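PDB 3GBH: NAD(P)H-flavin oxidoreductase from Staphylococcus epidermidis ATCC 12228, which binds flavin mononucleotide and, as a member of the nitroreductase family, probably uses NAD(P)H to reduce flavin or other substrates. Local coordinates for residues A57-D62 and M85-G90; T40-A45 and M148-T153; E26-P31 and T81-L86. All coordinates share one frame; numbering follows the deposited sequence.

How the contacts relate
Contact 1 pairs strands 54-59 and 84-91 of the antiparallel sheet, and contact 3, about 11 Å away centre to centre, brings a loop to the start of strand 84-91, sharing Met-85 and Leu-86 with contact 1. Contact 2, whose centre is about 15 Å from that of contact 1, joins the end of helix 32-42 and the turn after it to helix 132-156, and meets contact 1 where Leu-86 CD1 packs against Leu-150 CD2 at 3.7 Å. The side chains of Met-85, Lys-44 and Thr-81 lie about 8, 7 and 11 Å from a bound flavin mononucleotide, not necessarily the same one. Contacts 1 and 2 also touch the second subunit.

Contact 1 of 3, residues A57-D62 and M85-G90; sequences AVVQSD and MLIIFG
Ala-57 and Ile-87 face each other as an antiparallel hydrogen-bonded pair, and Val-59 and Met-85 form the next pair of that kind, with the non-hydrogen-bonded pair Val-58 and Leu-86 between them. Each outer pair makes two backbone hydrogen bonds. Those of the first are nearly straight, the one from Ile-87 N to Ala-57 O reaching 170° at the hydrogen. The bond from Val-59 N to Met-85 O is more bent, at 150°, and its donor stands well above the carbonyl plane. Between the pairs, Leu-86 CA approaches Ala-57 O at 3.4 Å in a CA-H...O contact.

Apolar packing is divided between the two faces of the sheet. On the face of Val-58 and Leu-86 the side chains lie side by side and point the same way. Leu-86 CD2 touches both valine branches, coming within 3.7 Å of Val-58 CG1. On the other face, Val-59 CG2, anti to its own carbonyl carbon, meets Ile-87 CD1 at 4.0 Å, the two side chains crossing at a slant. Ala-57 CB sits at the edge of the Phe-89 ring, near its plane and 4.3 Å from CE1. Helix 172-176 packs against this face through Ile-172, Ala-173 and Ile-176, whereas helix 132-156 lies against Leu-86 and Ile-88.

Such pairing is typical of the central antiparallel sheet of the nitroreductase fold, and here Ala-57 and Val-58 also pair in parallel with a strand of the second subunit, continuing the sheet across the interface with that subunit.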
ATOM      1  N   ALA B  57      -3.220   8.446 -40.150  1.00 23.23           N
ATOM      2  CA  ALA B  57      -2.348   8.551 -41.323  1.00 22.68           C
ATOM      3  C   ALA B  57      -0.908   8.383 -40.828  1.00 22.55           C
ATOM      4  O   ALA B  57      -0.406   9.236 -40.094  1.00 22.30           O
ATOM      5  CB  ALA B  57      -2.536   9.917 -42.041  1.00 20.99           C
ATOM      6  N   VAL B  58      -0.268   7.267 -41.194  1.00 21.79           N
ATOM      7  CA  VAL B  58       1.100   6.977 -40.763  1.00 20.62           C
ATOM      8  C   VAL B  58       1.996   7.497 -41.886  1.00 22.24           C
ATOM      9  O   VAL B  58       2.231   6.798 -42.892  1.00 20.80           O
ATOM     10  CB  VAL B  58       1.305   5.467 -40.549  1.00 21.23           C
ATOM     11  CG1 VAL B  58       2.713   5.176 -40.055  1.00 22.25           C
ATOM     12  CG2 VAL B  58       0.211   4.872 -39.592  1.00 20.98           C
ATOM     13  N   VAL B  59       2.448   8.748 -41.743  1.00 21.68           N
ATOM     14  CA  VAL B  59       3.278   9.373 -42.758  1.00 21.43           C
ATOM     15  C   VAL B  59       4.725   8.928 -42.608  1.00 22.95           C
ATOM     16  O   VAL B  59       5.429   9.370 -41.722  1.00 22.08           O
ATOM     17  CB  VAL B  59       3.189  10.915 -42.706  1.00 21.86           C
ATOM     18  CG1 VAL B  59       4.072  11.535 -43.797  1.00 20.17           C
ATOM     19  CG2 VAL B  59       1.730  11.344 -42.852  1.00 19.54           C
ATOM     20  N   GLN B  60       5.162   8.070 -43.520  1.00 24.48           N
ATOM     21  CA  GLN B  60       6.504   7.496 -43.473  1.00 25.76           C
ATOM     22  C   GLN B  60       7.321   7.739 -44.751  1.00 23.69           C
ATOM     23  O   GLN B  60       8.536   7.815 -44.674  1.00 22.24           O
ATOM     24  CB  GLN B  60       6.408   5.999 -43.186  1.00 26.20           C
ATOM     25  CG  GLN B  60       5.556   5.267 -44.227  1.00 31.61           C
ATOM     26  CD  GLN B  60       5.598   3.736 -44.119  1.00 31.75           C
ATOM     27  OE1 GLN B  60       5.313   3.044 -45.105  1.00 32.03           O
ATOM     28  NE2 GLN B  60       5.881   3.211 -42.911  1.00 32.98           N
ATOM     29  N   SER B  61       6.671   7.876 -45.910  1.00 23.44           N
ATOM     30  CA  SER B  61       7.387   8.012 -47.190  1.00 24.31           C
ATOM     31  C   SER B  61       8.076   9.361 -47.309  1.00 23.82           C
ATOM     32  O   SER B  61       7.589  10.342 -46.769  1.00 24.95           O
ATOM     33  CB  SER B  61       6.440   7.835 -48.382  1.00 23.72           C
ATOM     34  OG  SER B  61       5.619   8.969 -48.525  1.00 26.08           O
ATOM     35  N   ASP B  62       9.202   9.403 -48.013  1.00 24.61           N
ATOM     36  CA  ASP B  62       9.907  10.666 -48.264  1.00 24.59           C
ATOM     37  C   ASP B  62       8.956  11.610 -48.995  1.00 23.64           C
ATOM     38  O   ASP B  62       8.887  12.801 -48.711  1.00 22.37           O
ATOM     39  CB  ASP B  62      11.124  10.457 -49.153  1.00 25.11           C
ATOM     40  CG  ASP B  62      12.302   9.791 -48.448  1.00 28.36           C
ATOM     41  OD1 ASP B  62      12.317   9.662 -47.208  1.00 28.62           O
ATOM     42  OD2 ASP B  62      13.251   9.435 -49.176  1.00 30.28           O
HETATM   43  N   MSE B  85       5.550  10.220 -39.001  1.00 22.44           N
HETATM   44  CA  MSE B  85       4.679  11.219 -38.377  1.00 22.10           C
HETATM   45  C   MSE B  85       3.246  10.712 -38.453  1.00 22.83           C
HETATM   46  O   MSE B  85       2.659  10.629 -39.539  1.00 23.23           O
HETATM   47  CB  MSE B  85       4.791  12.553 -39.096  1.00 23.71           C
HETATM   48  CG  MSE B  85       3.912  13.657 -38.501  1.00 24.36           C
HETATM   49 SE   MSE B  85       4.413  14.166 -36.688  0.75 21.21          SE
HETATM   50  CE  MSE B  85       5.941  15.255 -37.138  1.00 21.14           C
ATOM     51  N   LEU B  86       2.688  10.379 -37.302  1.00 22.58           N
ATOM     52  CA  LEU B  86       1.318   9.911 -37.211  1.00 23.48           C
ATOM     53  C   LEU B  86       0.438  11.147 -37.168  1.00 25.09           C
ATOM     54  O   LEU B  86       0.687  12.023 -36.363  1.00 26.01           O
ATOM     55  CB  LEU B  86       1.116   9.080 -35.949  1.00 23.79           C
ATOM     56  CG  LEU B  86       2.120   7.953 -35.675  1.00 26.51           C
ATOM     57  CD1 LEU B  86       1.705   7.134 -34.458  1.00 30.29           C
ATOM     58  CD2 LEU B  86       2.279   7.058 -36.884  1.00 23.63           C
ATOM     59  N   ILE B  87      -0.544  11.242 -38.055  1.00 23.08           N
ATOM     60  CA  ILE B  87      -1.538  12.311 -37.961  1.00 23.45           C
ATOM     61  C   ILE B  87      -2.882  11.655 -37.696  1.00 23.43           C
ATOM     62  O   ILE B  87      -3.354  10.858 -38.505  1.00 23.42           O
ATOM     63  CB  ILE B  87      -1.586  13.168 -39.213  1.00 23.08           C
ATOM     64  CG1 ILE B  87      -0.166  13.612 -39.616  1.00 25.69           C
ATOM     65  CG2 ILE B  87      -2.493  14.401 -38.999  1.00 21.62           C
ATOM     66  CD1 ILE B  87      -0.101  14.397 -40.954  1.00 23.92           C
ATOM     67  N   ILE B  88      -3.485  11.983 -36.552  1.00 21.91           N
ATOM     68  CA  ILE B  88      -4.712  11.344 -36.116  1.00 22.66           C
ATOM     69  C   ILE B  88      -5.870  12.296 -36.389  1.00 23.73           C
ATOM     70  O   ILE B  88      -5.855  13.440 -35.968  1.00 23.51           O
ATOM     71  CB  ILE B  88      -4.658  10.990 -34.637  1.00 24.55           C
ATOM     72  CG1 ILE B  88      -3.512   9.997 -34.367  1.00 27.63           C
ATOM     73  CG2 ILE B  88      -5.997  10.408 -34.163  1.00 24.55           C
ATOM     74  CD1 ILE B  88      -3.057   9.992 -32.934  1.00 26.43           C
ATOM     75  N   PHE B  89      -6.834  11.797 -37.154  1.00 23.77           N
ATOM     76  CA  PHE B  89      -8.017  12.497 -37.555  1.00 22.57           C
ATOM     77  C   PHE B  89      -9.203  11.848 -36.845  1.00 22.03           C
ATOM     78  O   PHE B  89      -9.155  10.676 -36.486  1.00 23.61           O
ATOM     79  CB  PHE B  89      -8.228  12.345 -39.060  1.00 21.83           C
ATOM     80  CG  PHE B  89      -7.236  13.080 -39.908  1.00 21.56           C
ATOM     81  CD1 PHE B  89      -6.005  12.506 -40.204  1.00 21.02           C
ATOM     82  CD2 PHE B  89      -7.546  14.337 -40.436  1.00 22.09           C
ATOM     83  CE1 PHE B  89      -5.090  13.173 -40.988  1.00 22.37           C
ATOM     84  CE2 PHE B  89      -6.661  15.017 -41.213  1.00 22.99           C
ATOM     85  CZ  PHE B  89      -5.404  14.439 -41.504  1.00 23.98           C
ATOM     86  N   GLY B  90     -10.257  12.623 -36.662  1.00 22.55           N
ATOM     87  CA  GLY B  90     -11.508  12.133 -36.124  1.00 22.34           C
ATOM     88  C   GLY B  90     -12.525  12.117 -37.256  1.00 21.35           C
ATOM     89  O   GLY B  90     -12.613  13.058 -38.035  1.00 20.21           O
TER

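Contact 2 of 3, residues T40-A45 and M148-T153; sequences TKATKA and MQLMLT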
ATOM      1  N   THR B  40      -2.563  -1.736 -32.886  1.00 24.35           N
ATOM      2  CA  THR B  40      -3.522  -2.698 -32.373  1.00 24.99           C
ATOM      3  C   THR B  40      -3.787  -2.453 -30.855  1.00 26.33           C
ATOM      4  O   THR B  40      -4.939  -2.364 -30.444  1.00 27.47           O
ATOM      5  CB  THR B  40      -3.046  -4.132 -32.634  1.00 25.51           C
ATOM      6  OG1 THR B  40      -2.943  -4.352 -34.051  1.00 23.75           O
ATOM      7  CG2 THR B  40      -4.012  -5.186 -32.024  1.00 22.46           C
ATOM      8  N   LYS B  41      -2.729  -2.337 -30.046  1.00 27.26           N
ATOM      9  CA  LYS B  41      -2.863  -2.037 -28.609  1.00 27.09           C
ATOM     10  C   LYS B  41      -3.477  -0.704 -28.306  1.00 26.06           C
ATOM     11  O   LYS B  41      -4.253  -0.575 -27.383  1.00 26.44           O
ATOM     12  CB  LYS B  41      -1.506  -2.083 -27.921  1.00 27.90           C
ATOM     13  CG  LYS B  41      -0.962  -3.431 -27.789  1.00 32.62           C
ATOM     14  CD  LYS B  41      -1.536  -4.133 -26.562  1.00 39.75           C
ATOM     15  CE  LYS B  41      -1.203  -5.628 -26.578  1.00 40.29           C
ATOM     16  NZ  LYS B  41      -2.390  -6.414 -26.124  1.00 39.54           N
ATOM     17  N   ALA B  42      -3.101   0.315 -29.055  1.00 25.23           N
ATOM     18  CA  ALA B  42      -3.612   1.646 -28.829  1.00 23.23           C
ATOM     19  C   ALA B  42      -5.128   1.714 -29.027  1.00 23.80           C
ATOM     20  O   ALA B  42      -5.839   2.406 -28.285  1.00 25.18           O
ATOM     21  CB  ALA B  42      -2.909   2.631 -29.758  1.00 23.05           C
ATOM     22  N   THR B  43      -5.624   1.016 -30.033  1.00 23.10           N
ATOM     23  CA  THR B  43      -7.047   1.097 -30.386  1.00 23.68           C
ATOM     24  C   THR B  43      -7.925   0.221 -29.487  1.00 22.81           C
ATOM     25  O   THR B  43      -9.139   0.168 -29.685  1.00 21.86           O
ATOM     26  CB  THR B  43      -7.260   0.728 -31.854  1.00 23.94           C
ATOM     27  OG1 THR B  43      -6.721  -0.576 -32.090  1.00 24.26           O
ATOM     28  CG2 THR B  43      -6.594   1.768 -32.750  1.00 22.26           C
ATOM     29  N   LYS B  44      -7.320  -0.437 -28.485  1.00 24.19           N
ATOM     30  CA  LYS B  44      -8.073  -0.995 -27.331  1.00 25.64           C
ATOM     31  C   LYS B  44      -8.595   0.079 -26.382  1.00 24.42           C
ATOM     32  O   LYS B  44      -9.335  -0.218 -25.450  1.00 25.10           O
ATOM     33  CB  LYS B  44      -7.238  -2.019 -26.547  1.00 25.70           C
ATOM     34  CG  LYS B  44      -6.994  -3.294 -27.287  1.00 25.82           C
ATOM     35  CD  LYS B  44      -6.035  -4.297 -26.554  1.00 30.58           C
ATOM     36  CE  LYS B  44      -6.693  -4.933 -25.342  1.00 34.82           C
ATOM     37  NZ  LYS B  44      -7.832  -5.779 -25.746  1.00 33.64           N
ATOM     38  N   ALA B  45      -8.187   1.326 -26.599  1.00 24.79           N
ATOM     39  CA  ALA B  45      -8.721   2.485 -25.895  1.00 24.31           C
ATOM     40  C   ALA B  45     -10.238   2.502 -25.973  1.00 24.76           C
ATOM     41  O   ALA B  45     -10.817   2.032 -26.956  1.00 23.88           O
ATOM     42  CB  ALA B  45      -8.168   3.773 -26.527  1.00 22.17           C
HETATM   43  N   MSE B 148      -2.949   8.715 -26.252  1.00 23.37           N
HETATM   44  CA  MSE B 148      -2.155   8.525 -25.038  1.00 23.32           C
HETATM   45  C   MSE B 148      -1.720   7.068 -24.950  1.00 23.71           C
HETATM   46  O   MSE B 148      -0.571   6.761 -24.693  1.00 23.89           O
HETATM   47  CB  MSE B 148      -2.961   8.890 -23.788  1.00 24.19           C
HETATM   48  CG  MSE B 148      -2.144   8.812 -22.519  1.00 22.50           C
HETATM   49 SE   MSE B 148      -0.900  10.316 -22.355  0.75 24.85          SE
HETATM   50  CE  MSE B 148       0.795   9.364 -22.616  1.00 21.70           C
ATOM     51  N   GLN B 149      -2.658   6.153 -25.141  1.00 23.59           N
ATOM     52  CA  GLN B 149      -2.326   4.758 -25.090  1.00 24.19           C
ATOM     53  C   GLN B 149      -1.314   4.387 -26.197  1.00 23.68           C
ATOM     54  O   GLN B 149      -0.436   3.571 -25.968  1.00 24.04           O
ATOM     55  CB  GLN B 149      -3.594   3.911 -25.107  1.00 25.47           C
ATOM     56  CG  GLN B 149      -3.385   2.450 -24.857  1.00 28.27           C
ATOM     57  CD  GLN B 149      -4.644   1.776 -24.336  1.00 31.81           C
ATOM     58  OE1 GLN B 149      -5.127   2.099 -23.265  1.00 25.29           O
ATOM     59  NE2 GLN B 149      -5.173   0.826 -25.107  1.00 28.39           N
ATOM     60  N   LEU B 150      -1.396   5.017 -27.371  1.00 22.67           N
ATOM     61  CA  LEU B 150      -0.387   4.788 -28.430  1.00 23.04           C
ATOM     62  C   LEU B 150       1.016   5.223 -27.979  1.00 23.92           C
ATOM     63  O   LEU B 150       1.995   4.504 -28.180  1.00 21.36           O
ATOM     64  CB  LEU B 150      -0.783   5.544 -29.699  1.00 24.22           C
ATOM     65  CG  LEU B 150      -0.088   5.121 -30.987  1.00 28.74           C
ATOM     66  CD1 LEU B 150      -1.007   5.464 -32.169  1.00 30.39           C
ATOM     67  CD2 LEU B 150       1.306   5.737 -31.094  1.00 29.30           C
HETATM   68  N   MSE B 151       1.108   6.385 -27.344  1.00 22.90           N
HETATM   69  CA  MSE B 151       2.404   6.882 -26.862  1.00 23.60           C
HETATM   70  C   MSE B 151       3.017   6.000 -25.778  1.00 22.49           C
HETATM   71  O   MSE B 151       4.225   5.747 -25.783  1.00 21.29           O
HETATM   72  CB  MSE B 151       2.274   8.329 -26.397  1.00 23.62           C
HETATM   73  CG  MSE B 151       1.960   9.302 -27.528  1.00 22.78           C
HETATM   74 SE   MSE B 151       2.159  11.152 -26.924  0.75 24.77          SE
HETATM   75  CE  MSE B 151       0.317  11.419 -26.297  1.00 23.35           C
ATOM     76  N   LEU B 152       2.181   5.484 -24.878  1.00 22.52           N
ATOM     77  CA  LEU B 152       2.660   4.573 -23.843  1.00 22.96           C
ATOM     78  C   LEU B 152       3.132   3.253 -24.448  1.00 22.28           C
ATOM     79  O   LEU B 152       4.219   2.758 -24.132  1.00 22.04           O
ATOM     80  CB  LEU B 152       1.588   4.350 -22.751  1.00 21.50           C
ATOM     81  CG  LEU B 152       1.324   5.626 -21.943  1.00 21.25           C
ATOM     82  CD1 LEU B 152       0.047   5.527 -21.090  1.00 20.56           C
ATOM     83  CD2 LEU B 152       2.505   5.974 -21.093  1.00 20.45           C
ATOM     84  N   THR B 153       2.335   2.700 -25.349  1.00 22.68           N
ATOM     85  CA  THR B 153       2.692   1.429 -26.007  1.00 22.61           C
ATOM     86  C   THR B 153       3.951   1.579 -26.835  1.00 22.21           C
ATOM     87  O   THR B 153       4.816   0.708 -26.828  1.00 21.30           O
ATOM     88  CB  THR B 153       1.540   0.868 -26.898  1.00 22.85           C
ATOM     89  OG1 THR B 153       0.361   0.768 -26.101  1.00 27.39           O
ATOM     90  CG2 THR B 153       1.924  -0.541 -27.420  1.00 22.18           C
TER
HETATM   91  O   HOH W   1      -7.542   0.856 -22.850  1.00 19.59           O
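Gln-149 CG is anti to the backbone N (chi1 -171°) and its chain runs extended beyond, carrying the terminal amide across to the end of helix 32-42, where NE2 donates to Lys-41 O. Leu-150 CG is likewise anti to its backbone N, and its CB and CG lie against Ala-42 CB.

The hydrogen bond from Gln-149 NE2 to Lys-41 O is 2.8 Å long, with 154° at the hydrogen and the acceptor close to the amide plane. Lys-41 O also accepts a longer backbone bond from Lys-44 N, so two donors, a side-chain amide and a backbone N-H just past the helix end, grip one carbonyl. At the other end of the amide, a water can donate to Gln-149 OE1 at 2.7 Å, or weakly to Lys-44 O.

The small Ala-42 lets the backbones come near: its CB is 3.6 Å from both CA and CB of Leu-150. One turn on, Thr-153 CG2 meets Lys-41 CB at 3.8 Å, the two side chains crossing at about a right angle, while Thr-153 OG1 donates back to Gln-149 O.

Lys-41 NZ continues to Asn-16 OD1 of the second subunit, and Arg-18 and Arg-203 of that subunit bond to Lys-44 O. Within the chain, the end of helix 32-42 rests against helix 132-156, with Trp-54 of strand 54-59 beside Thr-43 and Ala-45.

Contact 3 of 3, residues E26-P31 and T81-L86; sequences ENYKIP and TSSAML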
ATOM      1  N   GLU B  26      17.391   9.273 -37.751  1.00 24.13           N
ATOM      2  CA  GLU B  26      16.891   9.480 -39.097  1.00 26.58           C
ATOM      3  C   GLU B  26      17.026   8.238 -39.970  1.00 26.01           C
ATOM      4  O   GLU B  26      16.380   8.136 -41.016  1.00 26.50           O
ATOM      5  CB  GLU B  26      17.693  10.628 -39.716  1.00 28.39           C
ATOM      6  CG  GLU B  26      16.971  11.458 -40.746  1.00 34.12           C
ATOM      7  CD  GLU B  26      17.915  12.418 -41.452  1.00 32.15           C
ATOM      8  OE1 GLU B  26      18.925  12.811 -40.829  1.00 37.70           O
ATOM      9  OE2 GLU B  26      17.661  12.754 -42.636  1.00 43.47           O
ATOM     10  N   ASN B  27      17.881   7.306 -39.558  1.00 26.29           N
ATOM     11  CA  ASN B  27      18.155   6.097 -40.335  1.00 27.02           C
ATOM     12  C   ASN B  27      17.485   4.854 -39.776  1.00 27.42           C
ATOM     13  O   ASN B  27      17.664   3.764 -40.299  1.00 27.96           O
ATOM     14  CB  ASN B  27      19.645   5.872 -40.382  1.00 28.14           C
ATOM     15  CG  ASN B  27      20.370   6.999 -41.071  1.00 29.95           C
ATOM     16  OD1 ASN B  27      21.203   7.669 -40.462  1.00 36.05           O
ATOM     17  ND2 ASN B  27      20.042   7.235 -42.343  1.00 27.68           N
ATOM     18  N   TYR B  28      16.728   5.016 -38.697  1.00 26.12           N
ATOM     19  CA  TYR B  28      15.992   3.918 -38.116  1.00 25.99           C
ATOM     20  C   TYR B  28      14.556   3.983 -38.608  1.00 26.24           C
ATOM     21  O   TYR B  28      13.902   5.021 -38.470  1.00 27.24           O
ATOM     22  CB  TYR B  28      16.008   4.002 -36.588  1.00 26.93           C
ATOM     23  CG  TYR B  28      15.290   2.847 -36.017  1.00 26.91           C
ATOM     24  CD1 TYR B  28      13.936   2.912 -35.781  1.00 27.94           C
ATOM     25  CD2 TYR B  28      15.945   1.649 -35.793  1.00 29.40           C
ATOM     26  CE1 TYR B  28      13.245   1.821 -35.321  1.00 29.48           C
ATOM     27  CE2 TYR B  28      15.262   0.541 -35.313  1.00 30.58           C
ATOM     28  CZ  TYR B  28      13.903   0.637 -35.084  1.00 28.99           C
ATOM     29  OH  TYR B  28      13.166  -0.429 -34.616  1.00 31.38           O
ATOM     30  N   LYS B  29      14.061   2.880 -39.167  1.00 24.25           N
ATOM     31  CA  LYS B  29      12.670   2.792 -39.561  1.00 24.57           C
ATOM     32  C   LYS B  29      11.996   1.618 -38.835  1.00 24.96           C
ATOM     33  O   LYS B  29      12.582   0.535 -38.668  1.00 25.41           O
ATOM     34  CB  LYS B  29      12.530   2.665 -41.076  1.00 25.75           C
ATOM     35  CG  LYS B  29      13.157   3.819 -41.900  1.00 26.89           C
ATOM     36  CD  LYS B  29      12.542   5.212 -41.618  1.00 26.99           C
ATOM     37  CE  LYS B  29      13.407   6.355 -42.198  1.00 26.57           C
ATOM     38  NZ  LYS B  29      12.959   7.703 -41.736  1.00 22.11           N
ATOM     39  N   ILE B  30      10.780   1.858 -38.384  1.00 24.45           N
ATOM     40  CA  ILE B  30      10.007   0.899 -37.601  1.00 23.57           C
ATOM     41  C   ILE B  30       9.397  -0.147 -38.524  1.00 23.96           C
ATOM     42  O   ILE B  30       8.686   0.201 -39.447  1.00 24.53           O
ATOM     43  CB  ILE B  30       8.913   1.618 -36.812  1.00 24.64           C
ATOM     44  CG1 ILE B  30       9.555   2.589 -35.793  1.00 25.26           C
ATOM     45  CG2 ILE B  30       8.012   0.615 -36.102  1.00 21.96           C
ATOM     46  CD1 ILE B  30       8.566   3.481 -35.088  1.00 24.30           C
ATOM     47  N   PRO B  31       9.654  -1.440 -38.274  1.00 24.23           N
ATOM     48  CA  PRO B  31       9.048  -2.447 -39.161  1.00 24.80           C
ATOM     49  C   PRO B  31       7.527  -2.411 -39.097  1.00 23.80           C
ATOM     50  O   PRO B  31       6.976  -2.068 -38.059  1.00 23.67           O
ATOM     51  CB  PRO B  31       9.597  -3.782 -38.618  1.00 25.80           C
ATOM     52  CG  PRO B  31      10.741  -3.409 -37.709  1.00 25.80           C
ATOM     53  CD  PRO B  31      10.440  -2.051 -37.190  1.00 23.63           C
ATOM     54  N   THR B  81      13.264  13.701 -38.998  1.00 23.38           N
ATOM     55  CA  THR B  81      14.046  12.640 -38.378  1.00 22.14           C
ATOM     56  C   THR B  81      13.211  11.417 -37.951  1.00 21.86           C
ATOM     57  O   THR B  81      13.747  10.315 -37.811  1.00 21.66           O
ATOM     58  CB  THR B  81      14.892  13.185 -37.226  1.00 22.77           C
ATOM     59  OG1 THR B  81      14.041  13.599 -36.151  1.00 22.18           O
ATOM     60  CG2 THR B  81      15.769  14.384 -37.696  1.00 19.61           C
ATOM     61  N   SER B  82      11.915  11.620 -37.744  1.00 21.67           N
ATOM     62  CA  SER B  82      11.026  10.573 -37.254  1.00 22.49           C
ATOM     63  C   SER B  82      10.933   9.346 -38.169  1.00 22.20           C
ATOM     64  O   SER B  82      11.044   9.445 -39.418  1.00 22.18           O
ATOM     65  CB  SER B  82       9.609  11.135 -37.042  1.00 22.40           C
ATOM     66  OG  SER B  82       9.014  11.530 -38.262  1.00 23.89           O
ATOM     67  N   SER B  83      10.707   8.191 -37.558  1.00 21.16           N
ATOM     68  CA  SER B  83      10.415   6.999 -38.347  1.00 21.66           C
ATOM     69  C   SER B  83       9.086   7.189 -39.076  1.00 22.33           C
ATOM     70  O   SER B  83       8.920   6.731 -40.194  1.00 20.20           O
ATOM     71  CB  SER B  83      10.369   5.764 -37.459  1.00 23.21           C
ATOM     72  OG  SER B  83      11.667   5.473 -36.971  1.00 24.64           O
ATOM     73  N   ALA B  84       8.138   7.849 -38.401  1.00 20.30           N
ATOM     74  CA  ALA B  84       6.869   8.187 -39.003  1.00 21.08           C
ATOM     75  C   ALA B  84       6.313   9.399 -38.275  1.00 21.29           C
ATOM     76  O   ALA B  84       6.566   9.571 -37.066  1.00 20.36           O
ATOM     77  CB  ALA B  84       5.867   6.976 -38.885  1.00 21.37           C
HETATM   78  N   MSE B  85       5.550  10.220 -39.001  1.00 22.44           N
HETATM   79  CA  MSE B  85       4.679  11.219 -38.377  1.00 22.10           C
HETATM   80  C   MSE B  85       3.246  10.712 -38.453  1.00 22.83           C
HETATM   81  O   MSE B  85       2.659  10.629 -39.539  1.00 23.23           O
HETATM   82  CB  MSE B  85       4.791  12.553 -39.096  1.00 23.71           C
HETATM   83  CG  MSE B  85       3.912  13.657 -38.501  1.00 24.36           C
HETATM   84 SE   MSE B  85       4.413  14.166 -36.688  0.75 21.21          SE
HETATM   85  CE  MSE B  85       5.941  15.255 -37.138  1.00 21.14           C
ATOM     86  N   LEU B  86       2.688  10.379 -37.302  1.00 22.58           N
ATOM     87  CA  LEU B  86       1.318   9.911 -37.211  1.00 23.48           C
ATOM     88  C   LEU B  86       0.438  11.147 -37.168  1.00 25.09           C
ATOM     89  O   LEU B  86       0.687  12.023 -36.363  1.00 26.01           O
ATOM     90  CB  LEU B  86       1.116   9.080 -35.949  1.00 23.79           C
ATOM     91  CG  LEU B  86       2.120   7.953 -35.675  1.00 26.51           C
ATOM     92  CD1 LEU B  86       1.705   7.134 -34.458  1.00 30.29           C
ATOM     93  CD2 LEU B  86       2.279   7.058 -36.884  1.00 23.63           C
TER
HETATM   94  O   HOH W   2      13.597   7.808 -39.120  1.00 23.05           O
HETATM   95  O   HOH W   3      10.225   7.888 -42.272  1.00 29.79           O
HETATM   96  O   HOH W   4       9.113   3.863 -40.124  1.00 25.62           O
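Glu-26 and Thr-81 bring their CA atoms within 4.3 Å, and Lys-29 and Ser-83 theirs within 4.9 Å, as the irregular segment 26-31 passes the exit of helix 76-81 and the beginning of strand 84-91. Where the backbones are nearest, Glu-26 CA gives a CA-H...O contact of 3.5 Å to Thr-81 O, and Glu-26 CG, anti to the backbone N, lies against Thr-81 CA.

Ser-83 carries the centre of the contact. Its OG, anti to the carbonyl carbon (chi1 -69°), donates to Tyr-28 O at 2.7 Å, approaching from above the carbonyl plane. The same hydroxyl lies at the edge of the Tyr-28 ring, 3.6 Å from CD1. Two residues after Tyr-28, Ile-30 CG1 packs on Ser-83 CB at 3.7 Å and CD1 follows closely, so the serine methylene meets an apolar branch while its hydroxyl holds the backbone. Tyr-28 OH bonds to Tyr-159 OH outside the contact.

Water fills out the polar side. Lys-29 NZ donates to two waters. One of them can donate in turn to Tyr-28 O (2.9 Å) or to Thr-81 O, and the other can donate to Ser-83 O at 2.7 Å. A third water bridges Ile-30 N and Ser-83 O. The ammonium group is thus tied to carbonyls of both segments through solvent, and the carbonyls around the two waters would probably favour its charged form.

Ser-83 and Ala-84 both face Ile-191 of strand 183-192, a classic beta bulge at the point where helix 76-81 gives way to strand 84-91, and segment 26-31 is fastened beside it through the bulge serine.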